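Local coordinates for protein alpha,alpha-trehalose-phosphate synthase (UDP-forming) (Burkholderia xenovorans, PDB 5V0T) that is a two-domain glycosyltransferase family 20 enzyme of the GT-B fold that holds uridine-5'-diphosphate and 6-O-phosphono-alpha-D-glucopyranose in its pockets, at residues L105-R109 against H110-G114; H99-A102 against D103-Q106; I75-R79 against R80-Q84; P198-R201 against A202-Y206. All blocks are in the same frame, centred on the assembly; numbering follows the deposited sequence.

Contact 1: L105-R109 against H110-G114. With FMT (formic acid), chain U.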
loop_
_atom_site.group_PDB
_atom_site.type_symbol
_atom_site.label_atom_id
_atom_site.label_comp_id
_atom_site.label_asym_id
_atom_site.label_seq_id
_atom_site.Cartn_x
_atom_site.Cartn_y
_atom_site.Cartn_z
ATOM N N LEU A 105 -17.208 0.451 -7.907
ATOM C CA LEU A 105 -17.479 -0.954 -7.638
ATOM C C LEU A 105 -18.303 -1.577 -8.764
ATOM O O LEU A 105 -19.322 -1.030 -9.200
ATOM C CB LEU A 105 -18.209 -1.080 -6.300
ATOM C CG LEU A 105 -18.371 -2.443 -5.628
ATOM C CD1 LEU A 105 -18.751 -2.237 -4.185
ATOM C CD2 LEU A 105 -19.443 -3.271 -6.318
ATOM N N GLN A 106 -17.831 -2.706 -9.266
ATOM C CA GLN A 106 -18.644 -3.587 -10.081
ATOM C C GLN A 106 -18.742 -4.920 -9.358
ATOM O O GLN A 106 -17.836 -5.304 -8.610
ATOM C CB GLN A 106 -18.053 -3.769 -11.470
ATOM C CG GLN A 106 -18.126 -2.513 -12.317
ATOM C CD GLN A 106 -17.293 -2.622 -13.576
ATOM O OE1 GLN A 106 -16.541 -3.583 -13.754
ATOM N NE2 GLN A 106 -17.420 -1.639 -14.459
ATOM N N TYR A 107 -19.860 -5.610 -9.547
ATOM C CA TYR A 107 -20.057 -6.888 -8.886
ATOM C C TYR A 107 -20.600 -7.872 -9.903
ATOM O O TYR A 107 -21.523 -7.539 -10.648
ATOM C CB TYR A 107 -21.028 -6.774 -7.704
ATOM C CG TYR A 107 -21.347 -8.115 -7.088
ATOM C CD1 TYR A 107 -20.369 -8.832 -6.416
ATOM C CD2 TYR A 107 -22.624 -8.673 -7.188
ATOM C CE1 TYR A 107 -20.640 -10.054 -5.843
ATOM C CE2 TYR A 107 -22.909 -9.911 -6.618
ATOM C CZ TYR A 107 -21.907 -10.587 -5.945
ATOM O OH TYR A 107 -22.149 -11.801 -5.370
ATOM N N ASP A 108 -20.024 -9.071 -9.935
ATOM C CA ASP A 108 -20.548 -10.146 -10.769
ATOM C C ASP A 108 -20.518 -11.426 -9.945
ATOM O O ASP A 108 -19.458 -11.832 -9.461
ATOM C CB ASP A 108 -19.739 -10.285 -12.069
ATOM C CG ASP A 108 -20.226 -11.429 -12.953
ATOM O OD1 ASP A 108 -20.364 -12.556 -12.466
ATOM O OD2 ASP A 108 -20.469 -11.208 -14.153
ATOM N N ARG A 109 -21.691 -12.043 -9.775
ATOM C CA ARG A 109 -21.814 -13.258 -8.980
ATOM C C ARG A 109 -20.841 -14.334 -9.441
ATOM O O ARG A 109 -20.232 -15.029 -8.620
ATOM C CB ARG A 109 -23.247 -13.776 -9.084
ATOM C CG ARG A 109 -23.975 -13.946 -7.790
ATOM C CD ARG A 109 -25.353 -14.512 -8.085
ATOM N NE ARG A 109 -26.406 -13.746 -7.431
ATOM C CZ ARG A 109 -27.691 -13.806 -7.766
ATOM N NH1 ARG A 109 -28.576 -13.073 -7.105
ATOM N NH2 ARG A 109 -28.084 -14.585 -8.767
ATOM N N HIS A 110 -20.713 -14.499 -10.759
ATOM C CA HIS A 110 -19.825 -15.505 -11.328
ATOM C C HIS A 110 -18.365 -15.210 -10.998
ATOM O O HIS A 110 -17.567 -16.129 -10.772
ATOM C CB HIS A 110 -20.041 -15.558 -12.844
ATOM C CG HIS A 110 -19.762 -16.889 -13.458
ATOM N ND1 HIS A 110 -20.579 -17.983 -13.261
ATOM C CD2 HIS A 110 -18.767 -17.303 -14.278
ATOM C CE1 HIS A 110 -20.094 -19.015 -13.926
ATOM N NE2 HIS A 110 -18.994 -18.631 -14.550
ATOM N N ASP A 111 -17.985 -13.934 -10.974
ATOM C CA ASP A 111 -16.624 -13.607 -10.556
ATOM C C ASP A 111 -16.423 -13.886 -9.070
ATOM O O ASP A 111 -15.367 -14.390 -8.666
ATOM C CB ASP A 111 -16.297 -12.150 -10.877
ATOM C CG ASP A 111 -16.164 -11.908 -12.356
ATOM O OD1 ASP A 111 -15.970 -12.889 -13.106
ATOM O OD2 ASP A 111 -16.254 -10.739 -12.769
ATOM N N PHE A 112 -17.431 -13.585 -8.247
ATOM C CA PHE A 112 -17.321 -13.870 -6.819
ATOM C C PHE A 112 -17.164 -15.369 -6.562
ATOM O O PHE A 112 -16.370 -15.781 -5.704
ATOM C CB PHE A 112 -18.539 -13.318 -6.078
ATOM C CG PHE A 112 -18.579 -13.708 -4.622
ATOM C CD1 PHE A 112 -17.527 -13.366 -3.772
ATOM C CD2 PHE A 112 -19.654 -14.423 -4.112
ATOM C CE1 PHE A 112 -17.552 -13.728 -2.431
ATOM C CE2 PHE A 112 -19.692 -14.796 -2.782
ATOM C CZ PHE A 112 -18.648 -14.454 -1.935
ATOM N N GLU A 113 -17.903 -16.199 -7.300
ATOM C CA GLU A 113 -17.743 -17.647 -7.168
ATOM C C GLU A 113 -16.342 -18.093 -7.570
ATOM O O GLU A 113 -15.752 -18.961 -6.919
ATOM C CB GLU A 113 -18.782 -18.379 -8.010
ATOM C CG GLU A 113 -20.181 -18.292 -7.470
ATOM C CD GLU A 113 -21.194 -18.866 -8.437
ATOM O OE1 GLU A 113 -22.390 -18.545 -8.282
ATOM O OE2 GLU A 113 -20.792 -19.625 -9.353
ATOM N N GLY A 114 -15.802 -17.525 -8.649
ATOM C CA GLY A 114 -14.442 -17.863 -9.049
ATOM C C GLY A 114 -13.402 -17.400 -8.041
ATOM O O GLY A 114 -12.429 -18.109 -7.769
HETATM C C FMT U . -22.466 -3.878 -10.425
HETATM O O1 FMT U . -21.789 -4.289 -11.379
HETATM O O2 FMT U . -23.267 -2.932 -10.475
#
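With CG of D108 set anti to the backbone N (chi1 178°), its carboxylate reaches forward, and OD1 comes to lie before the amides of H110 and D111. D111 N donates to D108 OD1 at 3.1 Å, meeting the oxygen from above the carboxylate plane and 45° out of it. H110 N is nearer, 2.6 Å from D108 OD1, but that bond is bent and counts as weak. One carboxylate oxygen thus covers two amides of a first helical turn. This is the N-cap, here opening helix 109-126 in the N-terminal half of the GT-B fold. The main chain then takes over, F112 N donating to D108 O at 2.9 Å and E113 N to R109 O. D111 turns its own carboxylate back beside its backbone N (chi1 -70°), where OD2 packs 3.6 Å from D108 CB. The acids stand close, with D108 OD1 and D111 OD1 4.5 Å apart, which would be repulsive, though the positive end of the helix probably eases it. On another side of the turn Y107 and F112 make the apolar contact, Y107 CE1 lying 3.9 Å from F112 CB with the two side chains crossing at a slant; the F112 ring continues onto F89 and W116. Ahead of the cap, Y107 N gives an almost straight hydrogen bond of 3.0 Å to O1 of a formic acid, probably from the crystallisation liquor.

Contact 2: H99-A102 against D103-Q106; sequences HYRA and DLLQ. With EDO (1,2-ethanediol), chain L.
At the Schellman motif that closes helix 79-98, R101 and D103 join in a side-on salt bridge. Y100 is the C-prime residue, its positive phi letting R101 N return to P96 O and Y100 N to A97 O. Beyond it, R101 bends at chi2 and chi3 (-56° and -62°), which curls the guanidinium back alongside the turn. R101 NE donates to D103 OD1 at 2.8 Å and R101 NH2 to D103 OD2 at 2.7 Å, each oxygen using its syn lone pair. The two groups are nearly coplanar, 4° apart, so the paired bonds fix the rotation of both. Next to the salt bridge the backbone turns: L104 N donates to R101 O at 3.0 Å, while L105 N makes weak bonds to R101 O and A102 O. The loop faces the other half of the GT-B fold, where Y100 forms a cation-pi contact with R375 and L104 touches Y280. A 1,2-ethanediol, probably from the crystallisation liquor, takes the hydrogen bond of A102 N through its O2 at 3.2 Å. L104 CD1 sits over the centre of one guanidinium face of R101, 3.5 Å from NH2.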
loop_
_atom_site.group_PDB
_atom_site.type_symbol
_atom_site.label_atom_id
_atom_site.label_comp_id
_atom_site.label_asym_id
_atom_site.label_seq_id
_atom_site.Cartn_x
_atom_site.Cartn_y
_atom_site.Cartn_z
ATOM N N HIS A 99 -11.580 1.161 -0.706
ATOM C CA HIS A 99 -11.045 2.509 -0.837
ATOM C C HIS A 99 -12.145 3.566 -0.992
ATOM O O HIS A 99 -11.887 4.663 -1.511
ATOM C CB HIS A 99 -10.045 2.541 -1.991
ATOM C CG HIS A 99 -8.787 1.789 -1.684
ATOM N ND1 HIS A 99 -8.656 0.433 -1.909
ATOM C CD2 HIS A 99 -7.625 2.191 -1.113
ATOM C CE1 HIS A 99 -7.459 0.035 -1.510
ATOM N NE2 HIS A 99 -6.805 1.086 -1.043
ATOM N N TYR A 100 -13.368 3.254 -0.540
ATOM C CA TYR A 100 -14.467 4.224 -0.473
ATOM C C TYR A 100 -14.852 4.721 -1.866
ATOM O O TYR A 100 -15.185 5.889 -2.062
ATOM C CB TYR A 100 -14.114 5.396 0.458
ATOM C CG TYR A 100 -14.057 5.022 1.934
ATOM C CD1 TYR A 100 -13.033 4.229 2.438
ATOM C CD2 TYR A 100 -15.023 5.480 2.827
ATOM C CE1 TYR A 100 -12.974 3.890 3.798
ATOM C CE2 TYR A 100 -14.978 5.146 4.192
ATOM C CZ TYR A 100 -13.951 4.353 4.666
ATOM O OH TYR A 100 -13.903 4.018 6.003
ATOM N N ARG A 101 -14.777 3.829 -2.853
ATOM C CA ARG A 101 -15.209 4.169 -4.201
ATOM C C ARG A 101 -16.333 3.244 -4.651
ATOM O O ARG A 101 -16.181 2.510 -5.631
ATOM C CB ARG A 101 -14.040 4.110 -5.190
ATOM C CG ARG A 101 -13.010 5.239 -5.002
ATOM C CD ARG A 101 -13.665 6.639 -5.077
ATOM N NE ARG A 101 -14.273 6.916 -6.374
ATOM C CZ ARG A 101 -13.598 7.394 -7.420
ATOM N NH1 ARG A 101 -12.289 7.628 -7.333
ATOM N NH2 ARG A 101 -14.228 7.631 -8.561
ATOM N N ALA A 102 -17.475 3.288 -3.962
ATOM C CA ALA A 102 -18.587 2.437 -4.374
ATOM C C ALA A 102 -19.062 2.785 -5.773
ATOM O O ALA A 102 -19.604 1.919 -6.466
ATOM C CB ALA A 102 -19.735 2.538 -3.366
ATOM N N ASP A 103 -18.817 4.017 -6.225
ATOM C CA ASP A 103 -19.181 4.403 -7.585
ATOM C C ASP A 103 -18.431 3.593 -8.635
ATOM O O ASP A 103 -18.924 3.436 -9.756
ATOM C CB ASP A 103 -18.905 5.887 -7.799
ATOM C CG ASP A 103 -17.431 6.238 -7.613
ATOM O OD1 ASP A 103 -16.902 6.065 -6.490
ATOM O OD2 ASP A 103 -16.809 6.696 -8.593
ATOM N N LEU A 104 -17.223 3.131 -8.323
ATOM C CA LEU A 104 -16.438 2.327 -9.254
ATOM C C LEU A 104 -16.617 0.837 -9.028
ATOM O O LEU A 104 -16.220 0.036 -9.882
ATOM C CB LEU A 104 -14.951 2.683 -9.141
ATOM C CG LEU A 104 -14.545 4.131 -9.456
ATOM C CD1 LEU A 104 -13.044 4.348 -9.191
ATOM C CD2 LEU A 104 -14.911 4.537 -10.890
ATOM N N LEU A 105 -17.208 0.451 -7.907
ATOM C CA LEU A 105 -17.479 -0.954 -7.638
ATOM C C LEU A 105 -18.303 -1.577 -8.764
ATOM O O LEU A 105 -19.322 -1.030 -9.200
ATOM C CB LEU A 105 -18.209 -1.080 -6.300
ATOM C CG LEU A 105 -18.371 -2.443 -5.628
ATOM C CD1 LEU A 105 -18.751 -2.237 -4.185
ATOM C CD2 LEU A 105 -19.443 -3.271 -6.318
ATOM N N GLN A 106 -17.831 -2.706 -9.266
ATOM C CA GLN A 106 -18.644 -3.587 -10.081
ATOM C C GLN A 106 -18.742 -4.920 -9.358
ATOM O O GLN A 106 -17.836 -5.304 -8.610
ATOM C CB GLN A 106 -18.053 -3.769 -11.470
ATOM C CG GLN A 106 -18.126 -2.513 -12.317
ATOM C CD GLN A 106 -17.293 -2.622 -13.576
ATOM O OE1 GLN A 106 -16.541 -3.583 -13.754
ATOM N NE2 GLN A 106 -17.420 -1.639 -14.459
HETATM C C1 EDO L . -17.601 6.885 -0.231
HETATM O O1 EDO L . -18.277 8.148 -0.100
HETATM C C2 EDO L . -18.606 5.744 -0.430
HETATM O O2 EDO L . -18.023 4.661 -1.178
HETATM O O HOH W 1 -17.770 7.260 -3.470
#

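Contact 3: I75-R79 against R80-Q84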
loop_
_atom_site.group_PDB
_atom_site.type_symbol
_atom_site.label_atom_id
_atom_site.label_comp_id
_atom_site.label_asym_id
_atom_site.label_seq_id
_atom_site.Cartn_x
_atom_site.Cartn_y
_atom_site.Cartn_z
ATOM N N ILE A 75 2.963 -20.030 -8.470
ATOM C CA ILE A 75 2.163 -20.744 -9.456
ATOM C C ILE A 75 1.440 -19.730 -10.333
ATOM O O ILE A 75 1.041 -18.656 -9.872
ATOM C CB ILE A 75 1.186 -21.723 -8.763
ATOM C CG1 ILE A 75 0.584 -22.710 -9.774
ATOM C CG2 ILE A 75 0.107 -20.964 -7.980
ATOM C CD1 ILE A 75 -0.047 -23.957 -9.131
ATOM N N ALA A 76 1.285 -20.071 -11.612
ATOM C CA ALA A 76 0.528 -19.234 -12.524
ATOM C C ALA A 76 -0.976 -19.358 -12.259
ATOM O O ALA A 76 -1.454 -20.260 -11.559
ATOM C CB ALA A 76 0.843 -19.609 -13.974
ATOM N N LEU A 77 -1.724 -18.435 -12.843
ATOM C CA LEU A 77 -3.180 -18.471 -12.832
ATOM C C LEU A 77 -3.676 -18.793 -14.235
ATOM O O LEU A 77 -3.114 -18.309 -15.222
ATOM C CB LEU A 77 -3.765 -17.129 -12.367
ATOM C CG LEU A 77 -3.643 -16.802 -10.877
ATOM C CD1 LEU A 77 -4.077 -15.376 -10.595
ATOM C CD2 LEU A 77 -4.485 -17.787 -10.071
ATOM N N MET A 78 -4.705 -19.631 -14.328
ATOM C CA MET A 78 -5.407 -19.766 -15.597
ATOM C C MET A 78 -6.080 -18.439 -15.941
ATOM O O MET A 78 -6.455 -17.668 -15.052
ATOM C CB MET A 78 -6.455 -20.881 -15.525
ATOM C CG MET A 78 -5.911 -22.274 -15.231
ATOM S SD MET A 78 -4.728 -22.810 -16.477
ATOM C CE MET A 78 -5.757 -22.855 -17.948
ATOM N N ARG A 79 -6.239 -18.179 -17.245
ATOM C CA ARG A 79 -6.873 -16.937 -17.695
ATOM C C ARG A 79 -8.230 -16.736 -17.035
ATOM O O ARG A 79 -8.544 -15.646 -16.548
ATOM C CB ARG A 79 -7.028 -16.942 -19.217
ATOM C CG ARG A 79 -7.897 -15.813 -19.765
ATOM C CD ARG A 79 -7.226 -14.453 -19.570
ATOM N NE ARG A 79 -5.891 -14.426 -20.159
ATOM C CZ ARG A 79 -5.054 -13.389 -20.103
ATOM N NH1 ARG A 79 -5.409 -12.271 -19.476
ATOM N NH2 ARG A 79 -3.857 -13.475 -20.675
ATOM N N ARG A 80 -9.042 -17.790 -16.985
ATOM C CA ARG A 80 -10.358 -17.657 -16.374
ATOM C C ARG A 80 -10.247 -17.336 -14.886
ATOM O O ARG A 80 -11.033 -16.547 -14.353
ATOM C CB ARG A 80 -11.160 -18.937 -16.596
ATOM C CG ARG A 80 -12.514 -18.922 -15.937
ATOM C CD ARG A 80 -13.122 -20.326 -15.844
ATOM N NE ARG A 80 -14.473 -20.261 -15.291
ATOM C CZ ARG A 80 -14.984 -21.154 -14.452
ATOM N NH1 ARG A 80 -14.253 -22.194 -14.063
ATOM N NH2 ARG A 80 -16.224 -21.002 -13.999
ATOM N N ASP A 81 -9.274 -17.943 -14.198
ATOM C CA ASP A 81 -9.065 -17.641 -12.786
ATOM C C ASP A 81 -8.555 -16.219 -12.591
ATOM O O ASP A 81 -9.001 -15.506 -11.679
ATOM C CB ASP A 81 -8.092 -18.654 -12.188
ATOM C CG ASP A 81 -8.666 -20.054 -12.173
ATOM O OD1 ASP A 81 -9.900 -20.175 -12.312
ATOM O OD2 ASP A 81 -7.896 -21.023 -12.031
ATOM N N TYR A 82 -7.616 -15.795 -13.439
ATOM C CA TYR A 82 -7.124 -14.423 -13.392
ATOM C C TYR A 82 -8.260 -13.422 -13.600
ATOM O O TYR A 82 -8.363 -12.424 -12.871
ATOM C CB TYR A 82 -6.020 -14.257 -14.441
ATOM C CG TYR A 82 -5.519 -12.848 -14.663
ATOM C CD1 TYR A 82 -4.619 -12.246 -13.774
ATOM C CD2 TYR A 82 -5.910 -12.128 -15.783
ATOM C CE1 TYR A 82 -4.140 -10.951 -13.995
ATOM C CE2 TYR A 82 -5.444 -10.832 -16.004
ATOM C CZ TYR A 82 -4.564 -10.248 -15.107
ATOM O OH TYR A 82 -4.114 -8.963 -15.349
ATOM N N ASP A 83 -9.147 -13.694 -14.561
ATOM C CA ASP A 83 -10.230 -12.755 -14.852
ATOM C C ASP A 83 -11.246 -12.692 -13.714
ATOM O O ASP A 83 -11.725 -11.606 -13.369
ATOM C CB ASP A 83 -10.921 -13.132 -16.160
ATOM C CG ASP A 83 -10.114 -12.737 -17.388
ATOM O OD1 ASP A 83 -9.301 -11.793 -17.300
ATOM O OD2 ASP A 83 -10.297 -13.373 -18.444
ATOM N N GLN A 84 -11.581 -13.834 -13.105
ATOM C CA GLN A 84 -12.663 -13.836 -12.122
ATOM C C GLN A 84 -12.169 -13.433 -10.742
ATOM O O GLN A 84 -12.816 -12.642 -10.046
ATOM C CB GLN A 84 -13.326 -15.218 -12.048
ATOM C CG GLN A 84 -14.062 -15.614 -13.306
ATOM C CD GLN A 84 -14.551 -17.066 -13.292
ATOM O OE1 GLN A 84 -14.461 -17.769 -12.286
ATOM N NE2 GLN A 84 -15.061 -17.514 -14.426
HETATM O O HOH W 2 -5.456 -20.961 -12.151
#
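The junction at which strand 70-78 runs directly into helix 79-98 is built where L77 and M78 lead into R79 and the first helical turn. The axes of strand 75-78 and helix 80-84 stand 79° apart, so the chain turns almost square. M78 occupies the N-cap position and works through its backbone: Y82 N donates to M78 O at 2.7 Å, followed by D83 N to R79 O at 2.8 Å. A water accepts from M78 N at 2.7 Å; its approach to D81 OD2 is doubtfully short. The other oxygen of D81, OD1, belongs to a salt bridge with R117 on helix 109-126. R79 leaves with CG anti to its amide nitrogen and then bends at chi2 and chi3 (68° and 55°). The guanidinium thereby stands beside the Y82 ring, planes nearly perpendicular, with R79 NH1 3.7 Å from Y82 CD2. The aliphatic part of the R79 chain runs past D83, R79 CD lying 3.4 Å from D83 OD2, whereas D83 OD1 is bound to R87. Inside the corner L77 CB packs 4.2 Å from Y82 CB, and L77 CD1 approaches the edge of the tyrosine ring. Y82 OH is hydrogen-bonded to D317, and its ring meets that of Y86, which lines the 6-O-phosphono-alpha-D-glucopyranose pocket. Such a strand-to-helix turn, packed against the sheet, is characteristic of the Rossmann-like domains from which GT-B enzymes are made.

Contact 4: P198-R201 against A202-Y206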
loop_
_atom_site.group_PDB
_atom_site.type_symbol
_atom_site.label_atom_id
_atom_site.label_comp_id
_atom_site.label_asym_id
_atom_site.label_seq_id
_atom_site.Cartn_x
_atom_site.Cartn_y
_atom_site.Cartn_z
ATOM N N PRO A 198 -8.504 3.034 13.232
ATOM C CA PRO A 198 -9.820 3.180 12.589
ATOM C C PRO A 198 -10.202 1.988 11.731
ATOM O O PRO A 198 -11.402 1.699 11.603
ATOM C CB PRO A 198 -9.664 4.465 11.757
ATOM C CG PRO A 198 -8.583 5.234 12.467
ATOM C CD PRO A 198 -7.623 4.173 12.915
ATOM N N ASP A 199 -9.223 1.282 11.149
ATOM C CA ASP A 199 -9.524 0.055 10.413
ATOM C C ASP A 199 -10.110 -0.994 11.345
ATOM O O ASP A 199 -11.152 -1.601 11.054
ATOM C CB ASP A 199 -8.255 -0.479 9.745
ATOM C CG ASP A 199 -7.720 0.465 8.695
ATOM O OD1 ASP A 199 -8.519 0.886 7.829
ATOM O OD2 ASP A 199 -6.522 0.815 8.759
ATOM N N LEU A 200 -9.456 -1.201 12.483
ATOM C CA LEU A 200 -9.952 -2.151 13.470
ATOM C C LEU A 200 -11.325 -1.744 13.992
ATOM O O LEU A 200 -12.206 -2.599 14.184
ATOM C CB LEU A 200 -8.944 -2.262 14.612
ATOM C CG LEU A 200 -9.369 -3.129 15.800
ATOM C CD1 LEU A 200 -9.438 -4.623 15.394
ATOM C CD2 LEU A 200 -8.400 -2.916 16.969
ATOM N N ARG A 201 -11.520 -0.447 14.247
ATOM C CA ARG A 201 -12.820 0.031 14.710
ATOM C C ARG A 201 -13.916 -0.267 13.685
ATOM O O ARG A 201 -15.029 -0.661 14.054
ATOM C CB ARG A 201 -12.737 1.532 15.006
ATOM C CG ARG A 201 -13.956 2.117 15.714
ATOM C CD ARG A 201 -13.679 3.524 16.262
ATOM N NE ARG A 201 -13.446 4.508 15.201
ATOM C CZ ARG A 201 -12.310 5.185 15.045
ATOM N NH1 ARG A 201 -11.303 4.992 15.887
ATOM N NH2 ARG A 201 -12.180 6.062 14.059
ATOM N N ALA A 202 -13.617 -0.079 12.390
ATOM C CA ALA A 202 -14.606 -0.347 11.352
ATOM C C ALA A 202 -14.972 -1.821 11.312
ATOM O O ALA A 202 -16.155 -2.171 11.176
ATOM C CB ALA A 202 -14.088 0.113 9.986
ATOM N N PHE A 203 -13.971 -2.699 11.428
ATOM C CA PHE A 203 -14.246 -4.133 11.516
ATOM C C PHE A 203 -15.155 -4.439 12.699
ATOM O O PHE A 203 -16.167 -5.140 12.553
ATOM C CB PHE A 203 -12.936 -4.924 11.619
ATOM C CG PHE A 203 -13.136 -6.393 11.893
ATOM C CD1 PHE A 203 -13.523 -7.254 10.876
ATOM C CD2 PHE A 203 -12.949 -6.905 13.175
ATOM C CE1 PHE A 203 -13.714 -8.621 11.135
ATOM C CE2 PHE A 203 -13.144 -8.267 13.449
ATOM C CZ PHE A 203 -13.531 -9.121 12.430
ATOM N N CYS A 204 -14.822 -3.911 13.886
ATOM C CA CYS A 204 -15.642 -4.197 15.064
ATOM C C CYS A 204 -17.039 -3.613 14.934
ATOM O O CYS A 204 -18.011 -4.221 15.405
ATOM C CB CYS A 204 -14.968 -3.660 16.327
ATOM S SG CYS A 204 -13.400 -4.471 16.696
ATOM N N ASP A 205 -17.159 -2.454 14.287
ATOM C CA ASP A 205 -18.474 -1.862 14.053
ATOM C C ASP A 205 -19.354 -2.792 13.216
ATOM O O ASP A 205 -20.544 -2.960 13.507
ATOM C CB ASP A 205 -18.303 -0.505 13.363
ATOM C CG ASP A 205 -19.573 0.320 13.357
ATOM O OD1 ASP A 205 -20.187 0.479 14.433
ATOM O OD2 ASP A 205 -19.949 0.832 12.285
ATOM N N TYR A 206 -18.787 -3.409 12.173
ATOM C CA TYR A 206 -19.553 -4.384 11.398
ATOM C C TYR A 206 -19.936 -5.584 12.260
ATOM O O TYR A 206 -21.097 -6.018 12.264
ATOM C CB TYR A 206 -18.758 -4.835 10.166
ATOM C CG TYR A 206 -19.552 -5.790 9.281
ATOM C CD1 TYR A 206 -19.635 -7.150 9.583
ATOM C CD2 TYR A 206 -20.229 -5.328 8.160
ATOM C CE1 TYR A 206 -20.375 -8.021 8.800
ATOM C CE2 TYR A 206 -20.957 -6.195 7.361
ATOM C CZ TYR A 206 -21.024 -7.545 7.686
ATOM O OH TYR A 206 -21.762 -8.416 6.909
#
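C204 leans back on L200 from CB outward. Its CB lies 3.7 Å from L200 O, one turn earlier in the helix, and about as far from R201 O. With SG beside the backbone N and anti to the carbonyl carbon (chi1 -64°), the sulfur points back along the helix: SG comes within 3.4 Å of L200 O and ends 4.2 Å from L200 CD1. In the leucine, CG anti to the backbone N (chi1 175°) and a chi2 near 68° bring CD1 toward the sulfur. The side chains of L200 and C204 both touch L223 of strand 223-227. The i to i+4 backbone bonds run on, C204 N donating to L200 O at 2.9 Å and A202 N to P198 O at the same length, 2.9 Å. P198 to Y206 make up most of helix 197-209, which follows strand 191-194 and covers the sheet of the N-terminal Rossmann-like domain, a beta-alpha step of the GT-B fold. F203 is the buried wedge of this face: its CB lies 3.5 Å from L200 O, which stands at the ring's edge near its plane; its ring meets that of F194, and the side chain also touches L192, I225 and L186. A202 packs its methyl CB 3.5 Å from P198 O. At the other end D205 CB lies 3.3 Å from R201 O. Both aspartates have polar partners beyond the helical turn, D199 OD1 being hydrogen-bonded to F167 N, D199 OD2 to T196 and D205 OD2 to S170.

Contacts 3, 2 and 1 follow one another along two successive helices: contact 3 opens helix 79-98, contact 2 closes it, and contact 1 begins helix 109-126. Contacts 1 and 2 share L105 and Q106, with centres 14 Å apart. Contacts 1 and 3, also 14 Å apart, touch where Q84 lies against helix 109-126, Q84 OE1 being 3.2 Å from G114 CA. Contact 4 belongs to a later helix of the same domain; its nearest atoms are about 6 Å from contact 2 and about 20 Å from contact 3. The side chain of Y82 lies about 8 Å from 6-O-phosphono-alpha-D-glucopyranose, that of D199 about 12 Å from it, and that of R101 about 13 Å from uridine-5'-diphosphate.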